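Protein-L-isoaspartate(D-aspartate) O-methyltransferase (Sulfolobus tokodaii, PDB 1VBF) probably catalyses methyl transfer from S-adenosyl-L-methionine to L-isoaspartyl residues of age-damaged proteins, a step towards their repair or degradation. Local coordinates at residues Glu31-Tyr36 / Ala44-Pro49; Gly82-Leu87 / Val139-Ala144. All blocks are in the same frame, centred on the assembly; numbering follows the deposited sequence.

Contact 1 lies wholly ahead of contact 2 in the sequence; their centres are about 16 Å apart, and about 8 Å separates their nearest atoms. Contact 1 sits toward the periphery, where the loop 31-36 packs on strand 45-48 of a small antiparallel hairpin and a second subunit comes up against both. Contact 2 lies deep inside, its centre about 3 Å from the centre of the chain, and joins helix 83-91 to the end of strand 135-140 in the large mixed sheet. Ile47 of contact 1 also reaches Ile81, just ahead of Gly82 in contact 2, which ties the hairpin to the methyltransferase core.

Contact 1: Glu31-Tyr36 / Ala44-Pro49; sequences ENLKDY and ALPILP
The carbonyl O of Pro46 accepts a hydrogen bond from a water 2.6 Å away, and the same water is held weakly by Asn32 ND2 at 3.4 Å, so a single solvent molecule bridges the loop and the strand. Beside this bridge the contact is apolar. Leu33 reaches in with both branches. Its CD1 lies 3.6 Å from CB of Leu45. The same Leu33 CD1 also meets the end of Ile47, 3.8 Å from CD1 of that residue, while Leu33 CD2 turns to the ring of Pro46. The Leu33 and Leu45 side chains run antiparallel alongside one another.

The two methyls of Leu45 go to Tyr36: CD1 lies 3.8 Å from the tyrosine CB, and CD2 lies obliquely at the ring. The type I turn from Glu31 to Lys34 leads into a short 3-10 segment with a backbone hydrogen bond from Tyr36 N to Leu33 O, and the side chains of Leu33 and Tyr36 both point toward the strand. With CG of Tyr36 beside its own N (chi1 -65°), the ring edge meets Leu33 O in plane. Strand 45-48 pairs antiparallel with strand 51-53, and a classic beta bulge falls at Ile47 and Leu48. Across the subunit boundary Asn32 ND2 bonds to Ile47 O of the second subunit, whose Lys103 makes a cation-pi contact with the Tyr36 ring.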
ATOM      1  N   GLU B  31      19.627  33.333   9.425  1.00 46.51           N
ATOM      2  CA  GLU B  31      19.907  33.358  10.858  1.00 47.44           C
ATOM      3  C   GLU B  31      19.517  32.043  11.543  1.00 46.90           C
ATOM      4  O   GLU B  31      20.317  31.417  12.252  1.00 45.90           O
ATOM      5  CB  GLU B  31      19.136  34.527  11.478  1.00 50.80           C
ATOM      6  CG  GLU B  31      19.225  34.676  12.999  1.00 55.11           C
ATOM      7  CD  GLU B  31      20.657  34.806  13.492  1.00 58.57           C
ATOM      8  OE1 GLU B  31      21.537  35.177  12.665  1.00 58.30           O
ATOM      9  OE2 GLU B  31      20.893  34.543  14.702  1.00 58.39           O
ATOM     10  N   ASN B  32      18.271  31.643  11.330  1.00 45.99           N
ATOM     11  CA  ASN B  32      17.707  30.419  11.908  1.00 44.32           C
ATOM     12  C   ASN B  32      18.545  29.148  11.688  1.00 41.93           C
ATOM     13  O   ASN B  32      18.496  28.230  12.495  1.00 40.25           O
ATOM     14  CB  ASN B  32      16.294  30.210  11.336  1.00 44.14           C
ATOM     15  CG  ASN B  32      16.267  30.282   9.801  1.00 45.44           C
ATOM     16  OD1 ASN B  32      16.592  31.316   9.208  1.00 46.47           O
ATOM     17  ND2 ASN B  32      15.900  29.182   9.161  1.00 44.87           N
ATOM     18  N   LEU B  33      19.321  29.112  10.612  1.00 40.98           N
ATOM     19  CA  LEU B  33      20.119  27.937  10.269  1.00 42.02           C
ATOM     20  C   LEU B  33      21.632  28.067  10.467  1.00 43.72           C
ATOM     21  O   LEU B  33      22.400  27.220  10.008  1.00 43.61           O
ATOM     22  CB  LEU B  33      19.857  27.559   8.808  1.00 41.21           C
ATOM     23  CG  LEU B  33      18.458  27.106   8.394  1.00 40.56           C
ATOM     24  CD1 LEU B  33      18.402  26.933   6.898  1.00 40.01           C
ATOM     25  CD2 LEU B  33      18.131  25.801   9.074  1.00 41.64           C
ATOM     26  N   LYS B  34      22.061  29.112  11.155  1.00 45.74           N
ATOM     27  CA  LYS B  34      23.480  29.335  11.360  1.00 48.18           C
ATOM     28  C   LYS B  34      24.200  28.140  11.971  1.00 48.90           C
ATOM     29  O   LYS B  34      25.331  27.821  11.600  1.00 48.90           O
ATOM     30  CB  LYS B  34      23.684  30.558  12.243  1.00 51.36           C
ATOM     31  CG  LYS B  34      23.112  30.424  13.662  1.00 53.93           C
ATOM     32  CD  LYS B  34      23.498  31.653  14.469  1.00 55.69           C
ATOM     33  CE  LYS B  34      23.146  31.530  15.926  1.00 58.42           C
ATOM     34  NZ  LYS B  34      23.519  32.799  16.619  1.00 60.63           N
ATOM     35  N   ASP B  35      23.547  27.472  12.911  1.00 48.96           N
ATOM     36  CA  ASP B  35      24.161  26.323  13.545  1.00 48.80           C
ATOM     37  C   ASP B  35      24.318  25.117  12.634  1.00 47.71           C
ATOM     38  O   ASP B  35      24.849  24.100  13.062  1.00 49.30           O
ATOM     39  CB  ASP B  35      23.373  25.904  14.784  1.00 52.01           C
ATOM     40  CG  ASP B  35      23.667  26.784  15.986  1.00 55.31           C
ATOM     41  OD1 ASP B  35      24.612  27.604  15.908  1.00 57.28           O
ATOM     42  OD2 ASP B  35      22.962  26.650  17.010  1.00 57.50           O
ATOM     43  N   TYR B  36      23.859  25.202  11.389  1.00 45.35           N
ATOM     44  CA  TYR B  36      23.993  24.052  10.504  1.00 41.84           C
ATOM     45  C   TYR B  36      25.078  24.248   9.472  1.00 40.10           C
ATOM     46  O   TYR B  36      25.184  23.467   8.550  1.00 38.83           O
ATOM     47  CB  TYR B  36      22.682  23.741   9.785  1.00 40.13           C
ATOM     48  CG  TYR B  36      21.550  23.302  10.682  1.00 40.50           C
ATOM     49  CD1 TYR B  36      20.861  24.225  11.460  1.00 40.07           C
ATOM     50  CD2 TYR B  36      21.157  21.961  10.744  1.00 40.76           C
ATOM     51  CE1 TYR B  36      19.808  23.824  12.277  1.00 41.24           C
ATOM     52  CE2 TYR B  36      20.100  21.552  11.557  1.00 40.94           C
ATOM     53  CZ  TYR B  36      19.434  22.493  12.318  1.00 40.71           C
ATOM     54  OH  TYR B  36      18.384  22.114  13.119  1.00 42.23           O
ATOM     55  N   ALA B  44      19.058  18.247   4.680  1.00 40.98           N
ATOM     56  CA  ALA B  44      18.768  19.299   3.716  1.00 39.71           C
ATOM     57  C   ALA B  44      18.123  20.383   4.544  1.00 38.79           C
ATOM     58  O   ALA B  44      17.294  20.087   5.392  1.00 38.96           O
ATOM     59  CB  ALA B  44      17.806  18.810   2.658  1.00 37.73           C
ATOM     60  N   LEU B  45      18.498  21.633   4.289  1.00 39.06           N
ATOM     61  CA  LEU B  45      17.981  22.757   5.057  1.00 39.64           C
ATOM     62  C   LEU B  45      16.847  23.526   4.355  1.00 39.89           C
ATOM     63  O   LEU B  45      16.880  23.767   3.138  1.00 41.75           O
ATOM     64  CB  LEU B  45      19.151  23.690   5.436  1.00 38.05           C
ATOM     65  CG  LEU B  45      20.423  22.919   5.858  1.00 38.97           C
ATOM     66  CD1 LEU B  45      21.588  23.864   6.172  1.00 37.54           C
ATOM     67  CD2 LEU B  45      20.103  22.037   7.052  1.00 38.39           C
ATOM     68  N   PRO B  46      15.822  23.907   5.123  1.00 37.99           N
ATOM     69  CA  PRO B  46      14.646  24.642   4.659  1.00 37.73           C
ATOM     70  C   PRO B  46      14.975  26.087   4.364  1.00 37.86           C
ATOM     71  O   PRO B  46      15.483  26.792   5.230  1.00 38.84           O
ATOM     72  CB  PRO B  46      13.685  24.543   5.841  1.00 38.03           C
ATOM     73  CG  PRO B  46      14.208  23.409   6.647  1.00 38.47           C
ATOM     74  CD  PRO B  46      15.680  23.562   6.539  1.00 37.36           C
ATOM     75  N   ILE B  47      14.673  26.531   3.151  1.00 37.79           N
ATOM     76  CA  ILE B  47      14.929  27.910   2.756  1.00 36.95           C
ATOM     77  C   ILE B  47      13.634  28.593   2.328  1.00 37.80           C
ATOM     78  O   ILE B  47      13.345  29.717   2.723  1.00 37.78           O
ATOM     79  CB  ILE B  47      15.910  27.964   1.604  1.00 36.47           C
ATOM     80  CG1 ILE B  47      17.199  27.240   2.001  1.00 35.01           C
ATOM     81  CG2 ILE B  47      16.169  29.415   1.229  1.00 37.72           C
ATOM     82  CD1 ILE B  47      17.866  27.846   3.200  1.00 33.42           C
ATOM     83  N   LEU B  48      12.857  27.898   1.510  1.00 38.76           N
ATOM     84  CA  LEU B  48      11.583  28.410   1.039  1.00 40.08           C
ATOM     85  C   LEU B  48      10.558  27.283   1.053  1.00 39.63           C
ATOM     86  O   LEU B  48      10.924  26.114   1.003  1.00 39.80           O
ATOM     87  CB  LEU B  48      11.727  28.941  -0.393  1.00 42.58           C
ATOM     88  CG  LEU B  48      12.388  30.312  -0.598  1.00 44.40           C
ATOM     89  CD1 LEU B  48      12.377  30.675  -2.088  1.00 43.77           C
ATOM     90  CD2 LEU B  48      11.626  31.372   0.208  1.00 45.23           C
ATOM     91  N   PRO B  49       9.258  27.617   1.120  1.00 38.60           N
ATOM     92  CA  PRO B  49       8.252  26.556   1.126  1.00 37.12           C
ATOM     93  C   PRO B  49       8.472  25.640  -0.079  1.00 37.36           C
ATOM     94  O   PRO B  49       8.458  26.086  -1.218  1.00 38.84           O
ATOM     95  CB  PRO B  49       6.950  27.334   1.035  1.00 36.36           C
ATOM     96  CG  PRO B  49       7.263  28.595   1.765  1.00 35.35           C
ATOM     97  CD  PRO B  49       8.618  28.942   1.220  1.00 36.99           C
TER
HETATM   98  O   HOH W   1      14.095  28.614   6.354  1.00 38.96           O

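Contact 2: Gly82-Leu87 / Val139-Ala144; sequences GYYTAL and VVWATA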
ATOM      1  N   GLY B  82      23.342  30.072  -3.288  1.00 32.79           N
ATOM      2  CA  GLY B  82      24.650  30.468  -3.791  1.00 32.96           C
ATOM      3  C   GLY B  82      25.911  29.845  -3.235  1.00 34.79           C
ATOM      4  O   GLY B  82      26.986  30.064  -3.798  1.00 35.94           O
ATOM      5  N   TYR B  83      25.806  29.072  -2.152  1.00 35.35           N
ATOM      6  CA  TYR B  83      26.981  28.429  -1.556  1.00 33.76           C
ATOM      7  C   TYR B  83      27.775  27.479  -2.479  1.00 33.31           C
ATOM      8  O   TYR B  83      29.016  27.549  -2.552  1.00 31.53           O
ATOM      9  CB  TYR B  83      26.585  27.671  -0.301  1.00 33.36           C
ATOM     10  CG  TYR B  83      27.716  26.849   0.244  1.00 32.54           C
ATOM     11  CD1 TYR B  83      28.815  27.458   0.842  1.00 36.52           C
ATOM     12  CD2 TYR B  83      27.731  25.474   0.098  1.00 34.02           C
ATOM     13  CE1 TYR B  83      29.933  26.703   1.291  1.00 37.72           C
ATOM     14  CE2 TYR B  83      28.845  24.696   0.535  1.00 37.95           C
ATOM     15  CZ  TYR B  83      29.940  25.317   1.133  1.00 37.41           C
ATOM     16  OH  TYR B  83      31.016  24.564   1.578  1.00 34.21           O
ATOM     17  N   TYR B  84      27.089  26.579  -3.174  1.00 31.15           N
ATOM     18  CA  TYR B  84      27.831  25.687  -4.051  1.00 32.36           C
ATOM     19  C   TYR B  84      28.324  26.478  -5.263  1.00 32.51           C
ATOM     20  O   TYR B  84      29.319  26.107  -5.906  1.00 31.42           O
ATOM     21  CB  TYR B  84      26.977  24.483  -4.498  1.00 32.57           C
ATOM     22  CG  TYR B  84      26.555  23.581  -3.362  1.00 33.71           C
ATOM     23  CD1 TYR B  84      25.241  23.556  -2.930  1.00 33.61           C
ATOM     24  CD2 TYR B  84      27.487  22.798  -2.676  1.00 35.25           C
ATOM     25  CE1 TYR B  84      24.854  22.800  -1.859  1.00 34.52           C
ATOM     26  CE2 TYR B  84      27.105  22.023  -1.585  1.00 35.22           C
ATOM     27  CZ  TYR B  84      25.784  22.033  -1.188  1.00 36.18           C
ATOM     28  OH  TYR B  84      25.386  21.269  -0.122  1.00 37.96           O
ATOM     29  N   THR B  85      27.625  27.576  -5.558  1.00 31.40           N
ATOM     30  CA  THR B  85      27.997  28.414  -6.678  1.00 31.23           C
ATOM     31  C   THR B  85      29.354  29.005  -6.308  1.00 30.95           C
ATOM     32  O   THR B  85      30.308  28.891  -7.077  1.00 30.50           O
ATOM     33  CB  THR B  85      26.964  29.530  -6.920  1.00 32.83           C
ATOM     34  OG1 THR B  85      25.646  29.011  -6.721  1.00 34.99           O
ATOM     35  CG2 THR B  85      27.070  30.053  -8.357  1.00 30.97           C
ATOM     36  N   ALA B  86      29.450  29.610  -5.124  1.00 29.92           N
ATOM     37  CA  ALA B  86      30.723  30.161  -4.652  1.00 30.55           C
ATOM     38  C   ALA B  86      31.898  29.150  -4.754  1.00 31.30           C
ATOM     39  O   ALA B  86      32.937  29.483  -5.320  1.00 33.87           O
ATOM     40  CB  ALA B  86      30.587  30.650  -3.212  1.00 28.83           C
ATOM     41  N   LEU B  87      31.745  27.935  -4.214  1.00 29.77           N
ATOM     42  CA  LEU B  87      32.807  26.924  -4.277  1.00 27.42           C
ATOM     43  C   LEU B  87      33.279  26.624  -5.698  1.00 28.48           C
ATOM     44  O   LEU B  87      34.465  26.362  -5.917  1.00 28.69           O
ATOM     45  CB  LEU B  87      32.356  25.614  -3.629  1.00 26.40           C
ATOM     46  CG  LEU B  87      31.938  25.600  -2.148  1.00 27.66           C
ATOM     47  CD1 LEU B  87      31.541  24.180  -1.772  1.00 24.37           C
ATOM     48  CD2 LEU B  87      33.071  26.096  -1.238  1.00 25.60           C
ATOM     49  N   VAL B 139      25.975  20.837 -13.174  1.00 29.40           N
ATOM     50  CA  VAL B 139      25.484  20.234 -11.939  1.00 29.11           C
ATOM     51  C   VAL B 139      24.035  20.637 -11.815  1.00 29.33           C
ATOM     52  O   VAL B 139      23.709  21.801 -12.025  1.00 31.52           O
ATOM     53  CB  VAL B 139      26.133  20.817 -10.699  1.00 29.96           C
ATOM     54  CG1 VAL B 139      26.135  19.780  -9.570  1.00 29.62           C
ATOM     55  CG2 VAL B 139      27.481  21.322 -11.031  1.00 31.34           C
ATOM     56  N   VAL B 140      23.160  19.707 -11.451  1.00 28.40           N
ATOM     57  CA  VAL B 140      21.747  20.054 -11.296  1.00 25.87           C
ATOM     58  C   VAL B 140      21.410  19.731  -9.857  1.00 23.84           C
ATOM     59  O   VAL B 140      21.803  18.692  -9.392  1.00 25.25           O
ATOM     60  CB  VAL B 140      20.884  19.231 -12.283  1.00 23.96           C
ATOM     61  CG1 VAL B 140      19.477  19.829 -12.391  1.00 20.57           C
ATOM     62  CG2 VAL B 140      21.570  19.204 -13.642  1.00 16.38           C
ATOM     63  N   TRP B 141      20.708  20.611  -9.154  1.00 23.13           N
ATOM     64  CA  TRP B 141      20.388  20.375  -7.751  1.00 23.86           C
ATOM     65  C   TRP B 141      18.936  20.032  -7.510  1.00 24.40           C
ATOM     66  O   TRP B 141      18.344  20.406  -6.494  1.00 25.88           O
ATOM     67  CB  TRP B 141      20.760  21.590  -6.886  1.00 25.74           C
ATOM     68  CG  TRP B 141      22.228  21.927  -6.891  1.00 29.18           C
ATOM     69  CD1 TRP B 141      22.820  22.944  -7.568  1.00 29.48           C
ATOM     70  CD2 TRP B 141      23.298  21.194  -6.256  1.00 31.62           C
ATOM     71  NE1 TRP B 141      24.181  22.895  -7.415  1.00 31.14           N
ATOM     72  CE2 TRP B 141      24.507  21.840  -6.618  1.00 31.26           C
ATOM     73  CE3 TRP B 141      23.350  20.062  -5.429  1.00 32.45           C
ATOM     74  CZ2 TRP B 141      25.766  21.389  -6.178  1.00 30.72           C
ATOM     75  CZ3 TRP B 141      24.620  19.611  -4.991  1.00 33.60           C
ATOM     76  CH2 TRP B 141      25.801  20.278  -5.371  1.00 32.66           C
ATOM     77  N   ALA B 142      18.349  19.340  -8.466  1.00 24.93           N
ATOM     78  CA  ALA B 142      16.964  18.903  -8.347  1.00 26.25           C
ATOM     79  C   ALA B 142      16.753  17.751  -9.331  1.00 26.66           C
ATOM     80  O   ALA B 142      17.400  17.676 -10.380  1.00 27.98           O
ATOM     81  CB  ALA B 142      16.012  20.053  -8.618  1.00 24.62           C
ATOM     82  N   THR B 143      15.866  16.837  -8.980  1.00 27.31           N
ATOM     83  CA  THR B 143      15.629  15.679  -9.826  1.00 27.52           C
ATOM     84  C   THR B 143      14.799  16.008 -11.079  1.00 28.64           C
ATOM     85  O   THR B 143      13.949  16.913 -11.072  1.00 28.38           O
ATOM     86  CB  THR B 143      14.969  14.522  -8.986  1.00 26.03           C
ATOM     87  OG1 THR B 143      14.811  13.376  -9.809  1.00 28.47           O
ATOM     88  CG2 THR B 143      13.598  14.920  -8.443  1.00 22.17           C
ATOM     89  N   ALA B 144      15.078  15.278 -12.157  1.00 28.86           N
ATOM     90  CA  ALA B 144      14.368  15.446 -13.428  1.00 29.66           C
ATOM     91  C   ALA B 144      13.680  14.142 -13.871  1.00 30.97           C
ATOM     92  O   ALA B 144      14.050  13.051 -13.438  1.00 32.02           O
ATOM     93  CB  ALA B 144      15.328  15.907 -14.499  1.00 28.04           C
TER
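Tyr84 and Trp141 lay their rings together in an offset stack, the phenol over the six-membered ring of the indole with centroids 4.4 Å apart and planes inclined by 21°. The overlap is displaced toward the rim: CZ2 of Trp141 comes 3.7 Å from CG of Tyr84, and CH2 of Trp141 follows at 3.9 Å from that same CG. Each aromatic is backed on its far face by a neighbour in its own segment. Tyr83 CD2 stands 3.8 Å above the centre of the Tyr84 ring, and Val139 CG1 lies over the indole, toward its rim.

Both residues set CG beside the backbone N (chi1 -64° for Tyr84, -62° for Trp141), which turns the two rings toward each other between helix 83-91 and the end of strand 135-140. That strand neighbours strand 73-77 in the mixed sheet of the Rossmann-like methyltransferase fold. The turn between strand 73-77 and helix 83-91 is the glycine-rich loop that in relatives binds S-adenosyl-L-methionine, and Gly82 ends it as N-cap.

Farther out, Glu76 spans the two segments, OE1 bonding Thr85 OG1 and OE2 weakly meeting the indole NE1. The Tyr84 hydroxyl is bonded to Thr54 O, and an alanine in place of the tyrosine would probably cost the Thr54 carbonyl this hydroxyl and leave one indole face without its stack. Leu63 of helix 56-65 packs against both aromatic side chains, and Met62 adds to the cover of Trp141.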